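Local coordinates for protein nickel-dependent hydrogenase large subunit (Allochromatium vinosum, PDB 3MYR) that belongs to the [NiFe] hydrogenases, carrying the nickel-iron centre that oxidises hydrogen, and probably recycles hydrogen made by nitrogenase, at residues B[125-130]-B[147-152]; B[138-143]-B[254-259]; B[131-136]-B[181-186]. All blocks are in the same frame, centred on the assembly; numbering follows the deposited sequence.

Contact 1 (B[125-130]-B[147-152])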
ATOM      1  N   ALA B 125      20.377   7.866 -25.645  1.00 26.77           N
ATOM      2  CA  ALA B 125      21.628   7.755 -24.866  1.00 25.16           C
ATOM      3  C   ALA B 125      22.641   6.928 -25.596  1.00 25.04           C
ATOM      4  O   ALA B 125      22.304   5.975 -26.329  1.00 24.05           O
ATOM      5  CB  ALA B 125      21.357   7.128 -23.498  1.00 21.27           C
ATOM      6  N   ASP B 126      23.890   7.259 -25.374  1.00 26.03           N
ATOM      7  CA  ASP B 126      24.949   6.384 -25.794  1.00 26.45           C
ATOM      8  C   ASP B 126      25.102   5.313 -24.683  1.00 26.82           C
ATOM      9  O   ASP B 126      25.337   5.669 -23.529  1.00 24.95           O
ATOM     10  CB  ASP B 126      26.230   7.224 -25.965  1.00 28.46           C
ATOM     11  CG  ASP B 126      27.509   6.346 -26.205  1.00 32.47           C
ATOM     12  OD1 ASP B 126      28.580   6.644 -25.662  1.00 41.32           O
ATOM     13  OD2 ASP B 126      27.493   5.382 -26.976  1.00 45.37           O
ATOM     14  N   PRO B 127      25.096   4.012 -25.063  1.00 25.55           N
ATOM     15  CA  PRO B 127      25.137   2.952 -24.068  1.00 26.52           C
ATOM     16  C   PRO B 127      26.451   2.979 -23.272  1.00 25.65           C
ATOM     17  O   PRO B 127      26.437   2.804 -22.070  1.00 23.75           O
ATOM     18  CB  PRO B 127      25.016   1.664 -24.893  1.00 27.51           C
ATOM     19  CG  PRO B 127      24.153   2.114 -26.126  1.00 27.61           C
ATOM     20  CD  PRO B 127      24.689   3.539 -26.409  1.00 25.96           C
ATOM     21  N   ARG B 128      27.534   3.300 -23.937  1.00 23.46           N
ATOM     22  CA  ARG B 128      28.811   3.403 -23.267  1.00 26.56           C
ATOM     23  C   ARG B 128      28.897   4.533 -22.250  1.00 26.31           C
ATOM     24  O   ARG B 128      29.393   4.336 -21.159  1.00 24.71           O
ATOM     25  CB  ARG B 128      29.982   3.492 -24.245  1.00 27.60           C
ATOM     26  CG  ARG B 128      31.284   3.554 -23.476  1.00 33.72           C
ATOM     27  CD  ARG B 128      32.554   3.557 -24.378  1.00 42.00           C
ATOM     28  NE  ARG B 128      32.626   2.345 -25.212  1.00 46.77           N
ATOM     29  CZ  ARG B 128      32.967   1.131 -24.761  1.00 50.71           C
ATOM     30  NH1 ARG B 128      33.300   0.945 -23.471  1.00 43.93           N
ATOM     31  NH2 ARG B 128      32.957   0.096 -25.603  1.00 49.49           N
ATOM     32  N   ALA B 129      28.434   5.728 -22.613  1.00 26.34           N
ATOM     33  CA  ALA B 129      28.392   6.845 -21.677  1.00 24.28           C
ATOM     34  C   ALA B 129      27.457   6.510 -20.509  1.00 22.28           C
ATOM     35  O   ALA B 129      27.691   6.929 -19.350  1.00 24.61           O
ATOM     36  CB  ALA B 129      27.950   8.169 -22.412  1.00 22.83           C
ATOM     37  N   THR B 130      26.398   5.747 -20.764  1.00 21.16           N
ATOM     38  CA  THR B 130      25.455   5.422 -19.693  1.00 19.92           C
ATOM     39  C   THR B 130      26.169   4.517 -18.664  1.00 21.89           C
ATOM     40  O   THR B 130      26.020   4.695 -17.458  1.00 21.64           O
ATOM     41  CB  THR B 130      24.226   4.664 -20.220  1.00 19.77           C
ATOM     42  OG1 THR B 130      23.589   5.462 -21.217  1.00 25.16           O
ATOM     43  CG2 THR B 130      23.222   4.379 -19.125  1.00 15.44           C
ATOM     44  N   TYR B 147      24.616  -4.265 -21.722  1.00 23.08           N
ATOM     45  CA  TYR B 147      23.386  -4.340 -20.959  1.00 21.82           C
ATOM     46  C   TYR B 147      22.463  -3.086 -21.157  1.00 22.32           C
ATOM     47  O   TYR B 147      21.221  -3.187 -21.350  1.00 22.04           O
ATOM     48  CB  TYR B 147      23.778  -4.475 -19.496  1.00 21.15           C
ATOM     49  CG  TYR B 147      22.664  -4.166 -18.537  1.00 24.16           C
ATOM     50  CD1 TYR B 147      21.591  -5.073 -18.317  1.00 22.84           C
ATOM     51  CD2 TYR B 147      22.701  -2.986 -17.782  1.00 23.59           C
ATOM     52  CE1 TYR B 147      20.572  -4.788 -17.334  1.00 19.98           C
ATOM     53  CE2 TYR B 147      21.710  -2.702 -16.827  1.00 22.30           C
ATOM     54  CZ  TYR B 147      20.654  -3.586 -16.621  1.00 24.39           C
ATOM     55  OH  TYR B 147      19.734  -3.231 -15.663  1.00 25.71           O
ATOM     56  N   PHE B 148      23.074  -1.896 -21.063  1.00 21.23           N
ATOM     57  CA  PHE B 148      22.390  -0.664 -21.406  1.00 21.58           C
ATOM     58  C   PHE B 148      21.883  -0.604 -22.856  1.00 21.52           C
ATOM     59  O   PHE B 148      20.742  -0.193 -23.081  1.00 21.88           O
ATOM     60  CB  PHE B 148      23.222   0.582 -21.036  1.00 19.16           C
ATOM     61  CG  PHE B 148      23.308   0.784 -19.573  1.00 17.89           C
ATOM     62  CD1 PHE B 148      24.551   0.748 -18.916  1.00 16.52           C
ATOM     63  CD2 PHE B 148      22.138   0.910 -18.812  1.00 20.04           C
ATOM     64  CE1 PHE B 148      24.627   0.940 -17.513  1.00 17.78           C
ATOM     65  CE2 PHE B 148      22.205   1.097 -17.387  1.00 18.26           C
ATOM     66  CZ  PHE B 148      23.434   1.113 -16.749  1.00 18.64           C
ATOM     67  N   ALA B 149      22.674  -1.103 -23.792  1.00 22.45           N
ATOM     68  CA  ALA B 149      22.282  -1.120 -25.210  1.00 22.90           C
ATOM     69  C   ALA B 149      21.116  -2.105 -25.356  1.00 24.99           C
ATOM     70  O   ALA B 149      20.170  -1.823 -26.057  1.00 25.11           O
ATOM     71  CB  ALA B 149      23.495  -1.581 -26.146  1.00 24.20           C
ATOM     72  N   ASP B 150      21.177  -3.258 -24.679  1.00 26.38           N
ATOM     73  CA  ASP B 150      20.058  -4.254 -24.753  1.00 26.60           C
ATOM     74  C   ASP B 150      18.804  -3.738 -24.071  1.00 25.36           C
ATOM     75  O   ASP B 150      17.719  -3.871 -24.587  1.00 24.90           O
ATOM     76  CB  ASP B 150      20.473  -5.654 -24.262  1.00 29.15           C
ATOM     77  CG  ASP B 150      21.634  -6.322 -25.206  1.00 41.44           C
ATOM     78  OD1 ASP B 150      22.236  -7.408 -24.850  1.00 47.80           O
ATOM     79  OD2 ASP B 150      21.995  -5.724 -26.287  1.00 48.55           O
ATOM     80  N   THR B 151      18.938  -3.043 -22.950  1.00 25.68           N
ATOM     81  CA  THR B 151      17.774  -2.414 -22.334  1.00 24.20           C
ATOM     82  C   THR B 151      17.174  -1.338 -23.229  1.00 24.57           C
ATOM     83  O   THR B 151      15.966  -1.306 -23.478  1.00 23.89           O
ATOM     84  CB  THR B 151      18.180  -1.736 -20.988  1.00 24.25           C
ATOM     85  OG1 THR B 151      18.694  -2.755 -20.131  1.00 26.76           O
ATOM     86  CG2 THR B 151      17.009  -1.112 -20.318  1.00 25.63           C
ATOM     87  N   GLN B 152      18.022  -0.448 -23.723  1.00 24.06           N
ATOM     88  CA  GLN B 152      17.547   0.597 -24.624  1.00 23.61           C
ATOM     89  C   GLN B 152      16.799   0.006 -25.854  1.00 25.26           C
ATOM     90  O   GLN B 152      15.730   0.497 -26.283  1.00 25.43           O
ATOM     91  CB  GLN B 152      18.760   1.446 -25.070  1.00 23.53           C
ATOM     92  CG  GLN B 152      18.449   2.563 -26.061  1.00 25.59           C
ATOM     93  CD  GLN B 152      19.703   3.340 -26.415  1.00 25.68           C
ATOM     94  OE1 GLN B 152      19.862   4.505 -26.008  1.00 27.30           O
ATOM     95  NE2 GLN B 152      20.646   2.670 -27.047  1.00 19.89           N
TER

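Contact 2 (B[138-143]-B[254-259])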
ATOM      1  N   SER B 138      28.406   4.235  -8.553  1.00 27.17           N
ATOM      2  CA  SER B 138      28.016   3.080  -7.773  1.00 25.04           C
ATOM      3  C   SER B 138      28.829   1.885  -8.168  1.00 26.06           C
ATOM      4  O   SER B 138      29.308   1.754  -9.316  1.00 26.38           O
ATOM      5  CB  SER B 138      26.530   2.787  -8.037  1.00 25.20           C
ATOM      6  OG  SER B 138      26.120   1.644  -7.371  1.00 25.49           O
ATOM      7  N   ALA B 139      28.889   0.954  -7.232  1.00 26.63           N
ATOM      8  CA  ALA B 139      29.576  -0.311  -7.405  1.00 26.44           C
ATOM      9  C   ALA B 139      28.601  -1.374  -7.908  1.00 25.01           C
ATOM     10  O   ALA B 139      28.988  -2.490  -8.185  1.00 25.75           O
ATOM     11  CB  ALA B 139      30.212  -0.729  -6.023  1.00 25.80           C
ATOM     12  N   TRP B 140      27.339  -1.037  -8.044  1.00 22.91           N
ATOM     13  CA  TRP B 140      26.343  -2.003  -8.511  1.00 22.13           C
ATOM     14  C   TRP B 140      26.851  -2.735  -9.734  1.00 23.15           C
ATOM     15  O   TRP B 140      27.390  -2.073 -10.648  1.00 22.54           O
ATOM     16  CB  TRP B 140      25.054  -1.252  -8.873  1.00 18.78           C
ATOM     17  CG  TRP B 140      23.928  -2.083  -9.470  1.00 20.02           C
ATOM     18  CD1 TRP B 140      23.373  -1.920 -10.725  1.00 19.30           C
ATOM     19  CD2 TRP B 140      23.132  -3.121  -8.816  1.00 17.16           C
ATOM     20  NE1 TRP B 140      22.304  -2.799 -10.879  1.00 18.92           N
ATOM     21  CE2 TRP B 140      22.100  -3.483  -9.705  1.00 16.57           C
ATOM     22  CE3 TRP B 140      23.141  -3.682  -7.536  1.00 20.55           C
ATOM     23  CZ2 TRP B 140      21.148  -4.481  -9.406  1.00 17.03           C
ATOM     24  CZ3 TRP B 140      22.190  -4.683  -7.221  1.00 18.19           C
ATOM     25  CH2 TRP B 140      21.233  -5.090  -8.158  1.00 24.15           C
ATOM     26  N   PRO B 141      26.729  -4.100  -9.775  1.00 22.73           N
ATOM     27  CA  PRO B 141      27.417  -4.820 -10.876  1.00 22.87           C
ATOM     28  C   PRO B 141      26.876  -4.564 -12.268  1.00 22.20           C
ATOM     29  O   PRO B 141      27.640  -4.681 -13.233  1.00 25.14           O
ATOM     30  CB  PRO B 141      27.180  -6.329 -10.553  1.00 23.40           C
ATOM     31  CG  PRO B 141      27.069  -6.340  -8.984  1.00 22.15           C
ATOM     32  CD  PRO B 141      26.250  -5.026  -8.727  1.00 23.75           C
ATOM     33  N   LYS B 142      25.568  -4.348 -12.396  1.00 22.13           N
ATOM     34  CA  LYS B 142      24.913  -4.485 -13.702  1.00 23.39           C
ATOM     35  C   LYS B 142      24.991  -3.145 -14.451  1.00 25.08           C
ATOM     36  O   LYS B 142      24.110  -2.289 -14.291  1.00 26.11           O
ATOM     37  CB  LYS B 142      23.477  -4.945 -13.559  1.00 21.20           C
ATOM     38  CG  LYS B 142      23.307  -6.330 -12.959  1.00 27.98           C
ATOM     39  CD  LYS B 142      21.802  -6.683 -12.896  1.00 28.70           C
ATOM     40  CE  LYS B 142      21.387  -7.984 -13.488  1.00 41.51           C
ATOM     41  NZ  LYS B 142      20.154  -7.776 -14.373  1.00 41.26           N
ATOM     42  N   SER B 143      26.086  -2.943 -15.189  1.00 24.33           N
ATOM     43  CA  SER B 143      26.398  -1.606 -15.712  1.00 22.69           C
ATOM     44  C   SER B 143      27.086  -1.697 -17.061  1.00 23.11           C
ATOM     45  O   SER B 143      27.692  -0.704 -17.536  1.00 26.02           O
ATOM     46  CB  SER B 143      27.373  -0.920 -14.748  1.00 23.17           C
ATOM     47  OG  SER B 143      28.641  -1.612 -14.747  1.00 28.91           O
ATOM     48  N   ASP B 254      21.879   0.460  -0.830  1.00 22.69           N
ATOM     49  CA  ASP B 254      23.166   1.149  -0.847  1.00 24.22           C
ATOM     50  C   ASP B 254      23.619   1.479  -2.275  1.00 23.55           C
ATOM     51  O   ASP B 254      24.285   2.452  -2.475  1.00 22.14           O
ATOM     52  CB  ASP B 254      24.300   0.294  -0.265  1.00 25.22           C
ATOM     53  CG  ASP B 254      24.264   0.192   1.217  1.00 32.14           C
ATOM     54  OD1 ASP B 254      24.959  -0.733   1.758  1.00 34.34           O
ATOM     55  OD2 ASP B 254      23.507   0.977   1.825  1.00 34.20           O
ATOM     56  N   GLN B 255      23.425   0.555  -3.197  1.00 22.84           N
ATOM     57  CA  GLN B 255      24.092   0.632  -4.471  1.00 21.94           C
ATOM     58  C   GLN B 255      23.165   1.111  -5.572  1.00 23.69           C
ATOM     59  O   GLN B 255      23.655   1.457  -6.635  1.00 21.45           O
ATOM     60  CB  GLN B 255      24.610  -0.781  -4.893  1.00 22.61           C
ATOM     61  CG  GLN B 255      25.778  -1.249  -3.969  1.00 21.58           C
ATOM     62  CD  GLN B 255      26.524  -2.475  -4.499  1.00 28.79           C
ATOM     63  OE1 GLN B 255      26.069  -3.180  -5.385  1.00 27.15           O
ATOM     64  NE2 GLN B 255      27.666  -2.729  -3.938  1.00 30.23           N
ATOM     65  N   VAL B 256      21.851   0.964  -5.429  1.00 19.82           N
ATOM     66  CA  VAL B 256      21.005   1.399  -6.543  1.00 20.52           C
ATOM     67  C   VAL B 256      20.137   2.627  -6.116  1.00 21.43           C
ATOM     68  O   VAL B 256      20.263   3.704  -6.678  1.00 20.83           O
ATOM     69  CB  VAL B 256      20.095   0.246  -7.080  1.00 20.14           C
ATOM     70  CG1 VAL B 256      19.254   0.679  -8.268  1.00 19.75           C
ATOM     71  CG2 VAL B 256      20.947  -1.037  -7.430  1.00 17.97           C
ATOM     72  N   TYR B 257      19.259   2.442  -5.139  1.00 19.88           N
ATOM     73  CA  TYR B 257      18.275   3.454  -4.775  1.00 20.67           C
ATOM     74  C   TYR B 257      18.955   4.771  -4.245  1.00 22.94           C
ATOM     75  O   TYR B 257      18.688   5.846  -4.729  1.00 22.86           O
ATOM     76  CB  TYR B 257      17.389   2.844  -3.693  1.00 17.46           C
ATOM     77  CG  TYR B 257      16.338   3.773  -3.083  1.00 20.21           C
ATOM     78  CD1 TYR B 257      15.824   4.870  -3.794  1.00 20.30           C
ATOM     79  CD2 TYR B 257      15.809   3.516  -1.806  1.00 18.52           C
ATOM     80  CE1 TYR B 257      14.850   5.699  -3.226  1.00 17.88           C
ATOM     81  CE2 TYR B 257      14.814   4.305  -1.244  1.00 17.59           C
ATOM     82  CZ  TYR B 257      14.346   5.400  -1.959  1.00 20.93           C
ATOM     83  OH  TYR B 257      13.368   6.204  -1.378  1.00 20.17           O
ATOM     84  N   VAL B 258      19.783   4.686  -3.201  1.00 22.94           N
ATOM     85  CA  VAL B 258      20.294   5.914  -2.651  1.00 23.94           C
ATOM     86  C   VAL B 258      21.191   6.680  -3.667  1.00 24.24           C
ATOM     87  O   VAL B 258      21.071   7.891  -3.764  1.00 24.78           O
ATOM     88  CB  VAL B 258      21.052   5.665  -1.319  1.00 25.12           C
ATOM     89  CG1 VAL B 258      21.723   6.946  -0.818  1.00 26.80           C
ATOM     90  CG2 VAL B 258      20.127   5.057  -0.291  1.00 22.95           C
ATOM     91  N   PRO B 259      22.157   6.004  -4.348  1.00 23.22           N
ATOM     92  CA  PRO B 259      22.984   6.815  -5.262  1.00 23.90           C
ATOM     93  C   PRO B 259      22.168   7.434  -6.445  1.00 24.11           C
ATOM     94  O   PRO B 259      22.464   8.573  -6.867  1.00 22.44           O
ATOM     95  CB  PRO B 259      24.036   5.806  -5.788  1.00 24.77           C
ATOM     96  CG  PRO B 259      24.110   4.742  -4.674  1.00 23.06           C
ATOM     97  CD  PRO B 259      22.641   4.602  -4.272  1.00 21.63           C
TER

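Contact 3 (B[131-136]-B[181-186])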
ATOM      1  N   SER B 131      26.994   3.606 -19.181  1.00 21.06           N
ATOM      2  CA  SER B 131      27.805   2.737 -18.348  1.00 23.11           C
ATOM      3  C   SER B 131      28.832   3.544 -17.536  1.00 24.15           C
ATOM      4  O   SER B 131      28.943   3.333 -16.335  1.00 21.32           O
ATOM      5  CB  SER B 131      28.517   1.713 -19.236  1.00 24.17           C
ATOM      6  OG  SER B 131      29.468   0.998 -18.496  1.00 24.22           O
ATOM      7  N   GLU B 132      29.544   4.494 -18.176  1.00 23.74           N
ATOM      8  CA  GLU B 132      30.489   5.359 -17.421  1.00 23.57           C
ATOM      9  C   GLU B 132      29.798   6.116 -16.286  1.00 23.85           C
ATOM     10  O   GLU B 132      30.344   6.212 -15.189  1.00 24.21           O
ATOM     11  CB  GLU B 132      31.263   6.347 -18.342  1.00 23.29           C
ATOM     12  CG  GLU B 132      32.053   5.661 -19.408  1.00 26.81           C
ATOM     13  CD  GLU B 132      33.348   4.983 -18.897  1.00 35.67           C
ATOM     14  OE1 GLU B 132      34.119   4.449 -19.733  1.00 36.80           O
ATOM     15  OE2 GLU B 132      33.633   5.084 -17.676  1.00 33.41           O
ATOM     16  N   LEU B 133      28.610   6.667 -16.547  1.00 21.73           N
ATOM     17  CA  LEU B 133      27.922   7.403 -15.551  1.00 22.05           C
ATOM     18  C   LEU B 133      27.510   6.463 -14.427  1.00 23.63           C
ATOM     19  O   LEU B 133      27.742   6.766 -13.238  1.00 23.66           O
ATOM     20  CB  LEU B 133      26.649   7.943 -16.160  1.00 23.15           C
ATOM     21  CG  LEU B 133      25.904   9.129 -15.561  1.00 30.04           C
ATOM     22  CD1 LEU B 133      24.381   9.085 -15.594  1.00 21.77           C
ATOM     23  CD2 LEU B 133      26.620  10.124 -14.401  1.00 30.02           C
ATOM     24  N   ALA B 134      26.867   5.342 -14.777  1.00 21.84           N
ATOM     25  CA  ALA B 134      26.438   4.401 -13.703  1.00 21.97           C
ATOM     26  C   ALA B 134      27.606   4.013 -12.857  1.00 22.51           C
ATOM     27  O   ALA B 134      27.487   3.905 -11.633  1.00 25.01           O
ATOM     28  CB  ALA B 134      25.856   3.184 -14.291  1.00 21.66           C
ATOM     29  N   GLN B 135      28.760   3.803 -13.494  1.00 22.71           N
ATOM     30  CA  GLN B 135      29.916   3.318 -12.780  1.00 23.68           C
ATOM     31  C   GLN B 135      30.588   4.437 -11.971  1.00 25.21           C
ATOM     32  O   GLN B 135      31.277   4.142 -11.010  1.00 23.95           O
ATOM     33  CB  GLN B 135      30.905   2.667 -13.774  1.00 20.99           C
ATOM     34  CG  GLN B 135      30.332   1.297 -14.238  1.00 23.29           C
ATOM     35  CD  GLN B 135      31.182   0.593 -15.359  1.00 22.83           C
ATOM     36  OE1 GLN B 135      30.811  -0.477 -15.859  1.00 25.95           O
ATOM     37  NE2 GLN B 135      32.323   1.181 -15.701  1.00 18.68           N
ATOM     38  N   SER B 136      30.363   5.717 -12.345  1.00 24.54           N
ATOM     39  CA  SER B 136      31.015   6.818 -11.620  1.00 25.39           C
ATOM     40  C   SER B 136      30.226   7.029 -10.318  1.00 25.61           C
ATOM     41  O   SER B 136      30.732   7.658  -9.382  1.00 25.65           O
ATOM     42  CB  SER B 136      30.976   8.122 -12.421  1.00 23.91           C
ATOM     43  OG  SER B 136      29.623   8.585 -12.424  1.00 23.73           O
ATOM     44  N   PRO B 181      20.266  12.182 -21.642  1.00 26.20           N
ATOM     45  CA  PRO B 181      19.848  10.829 -22.123  1.00 23.73           C
ATOM     46  C   PRO B 181      20.440   9.670 -21.300  1.00 24.16           C
ATOM     47  O   PRO B 181      19.690   8.762 -20.913  1.00 22.72           O
ATOM     48  CB  PRO B 181      20.402  10.779 -23.535  1.00 24.88           C
ATOM     49  CG  PRO B 181      20.257  12.293 -24.050  1.00 26.68           C
ATOM     50  CD  PRO B 181      20.670  13.097 -22.738  1.00 26.27           C
ATOM     51  N   GLU B 182      21.754   9.731 -21.004  1.00 23.22           N
ATOM     52  CA  GLU B 182      22.453   8.710 -20.186  1.00 23.76           C
ATOM     53  C   GLU B 182      21.818   8.492 -18.812  1.00 23.51           C
ATOM     54  O   GLU B 182      21.679   7.351 -18.363  1.00 24.66           O
ATOM     55  CB  GLU B 182      23.947   9.099 -20.004  1.00 23.75           C
ATOM     56  CG  GLU B 182      24.752   8.946 -21.294  1.00 31.60           C
ATOM     57  CD  GLU B 182      24.320   9.963 -22.419  1.00 40.20           C
ATOM     58  OE1 GLU B 182      24.429   9.557 -23.659  1.00 33.42           O
ATOM     59  OE2 GLU B 182      23.833  11.124 -22.032  1.00 29.40           O
ATOM     60  N   ALA B 183      21.481   9.577 -18.098  1.00 22.29           N
ATOM     61  CA  ALA B 183      20.895   9.404 -16.790  1.00 22.13           C
ATOM     62  C   ALA B 183      19.489   8.804 -16.951  1.00 22.07           C
ATOM     63  O   ALA B 183      19.040   8.010 -16.117  1.00 21.81           O
ATOM     64  CB  ALA B 183      20.832  10.775 -16.020  1.00 20.77           C
ATOM     65  N   ASN B 184      18.767   9.209 -18.001  1.00 22.39           N
ATOM     66  CA  ASN B 184      17.425   8.634 -18.186  1.00 20.74           C
ATOM     67  C   ASN B 184      17.523   7.137 -18.425  1.00 20.95           C
ATOM     68  O   ASN B 184      16.702   6.367 -17.895  1.00 20.48           O
ATOM     69  CB  ASN B 184      16.685   9.316 -19.341  1.00 19.97           C
ATOM     70  CG  ASN B 184      16.271  10.781 -18.998  1.00 23.77           C
ATOM     71  OD1 ASN B 184      15.663  11.012 -17.969  1.00 22.80           O
ATOM     72  ND2 ASN B 184      16.531  11.726 -19.898  1.00 26.30           N
ATOM     73  N   LEU B 185      18.481   6.706 -19.272  1.00 20.58           N
ATOM     74  CA  LEU B 185      18.589   5.270 -19.600  1.00 19.33           C
ATOM     75  C   LEU B 185      18.985   4.484 -18.347  1.00 19.61           C
ATOM     76  O   LEU B 185      18.405   3.452 -18.071  1.00 21.07           O
ATOM     77  CB  LEU B 185      19.592   5.022 -20.786  1.00 20.76           C
ATOM     78  CG  LEU B 185      19.780   3.541 -21.205  1.00 19.99           C
ATOM     79  CD1 LEU B 185      18.401   2.821 -21.515  1.00 17.61           C
ATOM     80  CD2 LEU B 185      20.789   3.420 -22.388  1.00 18.36           C
ATOM     81  N   MET B 186      19.849   5.062 -17.505  1.00 20.88           N
ATOM     82  CA  MET B 186      20.284   4.418 -16.314  1.00 20.71           C
ATOM     83  C   MET B 186      19.078   4.183 -15.367  1.00 22.60           C
ATOM     84  O   MET B 186      18.908   3.104 -14.799  1.00 23.78           O
ATOM     85  CB  MET B 186      21.327   5.277 -15.608  1.00 19.05           C
ATOM     86  CG  MET B 186      21.819   4.657 -14.290  1.00 25.01           C
ATOM     87  SD  MET B 186      23.084   5.733 -13.455  1.00 28.65           S
ATOM     88  CE  MET B 186      21.968   6.878 -12.643  1.00 29.57           C
TER

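Contact 1 (B[125-130]-B[147-152])
Thr-130 sets its methyl CG2 over the face of the Phe-148 ring: CG2 stands 3.6 Å from the ring centroid and 10° off the ring normal, a CH-pi contact over the middle of the face. The threonine is turned with OG1 beside its own backbone N (chi1 -58°), and this sets CG2 anti to that N, pointing at the ring. OG1 is tied down as well. It donates to Asp-126 O at 2.9 Å from above the carbonyl plane, a bond that holds the rotation about CA-CB. The backbone N-H of Thr-130 is a second donor to the same oxygen. On the other face of the phenylalanine ring Tyr-147 CD2 sits over the centre, 4.0 Å above the plane, so the ring is held between a methyl and an aromatic carbon of the neighbouring tyrosine. The tyrosine itself is held at its far end, where OH hydrogen-bonds Glu-193 of helix 181-201. This is the start of helix 127-137 resting on helix 145-160, the next helix along the chain, with Asp-126 as N-cap: its OD1 accepts from Ala-129 N at 3.2 Å, met from above the carboxylate plane. Pro-127, in the first turn, brings the two backbones close, its CA lying 5.1 Å from that of Ala-149. The proline ring packs its CG against Ala-149 CB at 3.8 Å, while its CB looks toward Phe-148 CB at 4.4 Å. Gln-152, extended beyond CG, crosses the proline at about a right angle and reaches on to Ala-125. Phe-148 also touches Ser-131 further up helix 127-137.

Contact 2 (B[138-143]-B[254-259])
Ser-138 OG donates to Gln-255 O at 2.6 Å, lying in the carbonyl plane on a lone pair. Beside it, Val-256 puts CG2 over the six-membered ring of Trp-140, 3.5 Å from the centroid and 19° off the normal. Gln-255 approaches the same indole at its edge: OE1 lies in the ring plane, 3.7 Å from Trp-140 CE3, with the amide turned 83° from the ring. The serine oxygen in turn accepts from Trp-140 N at 3.0 Å in a nearly straight bond (169°), an ST turn that fixes the chain as it leaves helix 127-137. Pro-259, four residues on, has no N-H to give Gln-255 O the usual helix bond, and the hydroxyl of Ser-138 takes up that oxygen; helix 236-265 is kinked here, with a pi-type turn at 254-257. An alanine at Trp-140 would probably leave Val-256 CG2 without the face it packs on and open a gap between loop and helix. Behind the indole, Pro-141 CD lies over the opposite face, toward the rim. Farther out, Phe-252 meets Trp-140 edge-to-face, His-190 of helix 181-201 meets it with planes nearly perpendicular, and Val-256 backs onto Tyr-109 of helix 86-112.

Contact 3 (B[131-136]-B[181-186])
Leu-133, which packs across onto Ala-183, has its carbonyl oxygen gripped twice by one residue: Ser-136 OG donates to Leu-133 O at 2.7 Å, and Ser-136 N donates to it at 3.0 Å. The hydroxyl comes in tilted 17° from the carbonyl plane. The bond from Ser-136 N to Glu-132 O, by contrast, is weak, so the helix tightens here, shortly before it ends. No hydrogen bond runs between the two segments; what joins them is apolar. Leu-133 CD1 lies over the backbone of the other helix, 3.7 Å from Ala-183 CA and 4.0 Å from Ala-183 CB. CG of the leucine is anti to the backbone N (chi1 -159°), which sends CG toward helix 181-201. Farther along that helix, Met-186 brings in its sulphur. Its chain runs straight out through CG, and the second torsion keeps SD extended, which brings the sulphur 3.6 Å from Ala-134 CA and 3.9 Å from Ala-134 CB. The small alanine lets the sulphur settle right against the helix backbone, and the same SD lies 4.2 Å from Leu-133 CD1, closing a small apolar patch. Glu-182 meets that methyl with its backbone carbonyl carbon and its CB; its carboxylate leads away, and OE1 accepts from Asp-126 N. The two short axes pass 9.3 Å apart at 69°, a steep crossing of helix 127-137 over the first turns of helix 181-201. Helix 145-160 lies against both, since Phe-148 touches Ala-134 and Leu-185 alike. Ser-131 and Gln-135 hydrogen-bond Ser-143 in the loop ahead of that helix, and on another side of helix 181-201 Asn-184 packs on helix 119-122.

Overall arrangement
Along the chain the segments come in the order 125-130, 131-136, 138-143, 147-152, 181-186 and 254-259, so the three contacts interlock. Contacts 1 and 3 share helix 127-137, one joining it to helix 145-160 and the other to helix 181-201; their centres are 8 Å apart. Contact 2, centred 16 Å from contact 1 and 11 Å from contact 3, ties the loop between helices 127-137 and 145-160 to helix 236-265. It meets contact 1 where Phe-148 CE1 packs on Ser-143 O. Contacts 1 and 3 hold helices 127-137, 145-160 and 181-201 together, and contact 2 joins that group to helix 236-265, well away from the nickel-iron and magnesium sites.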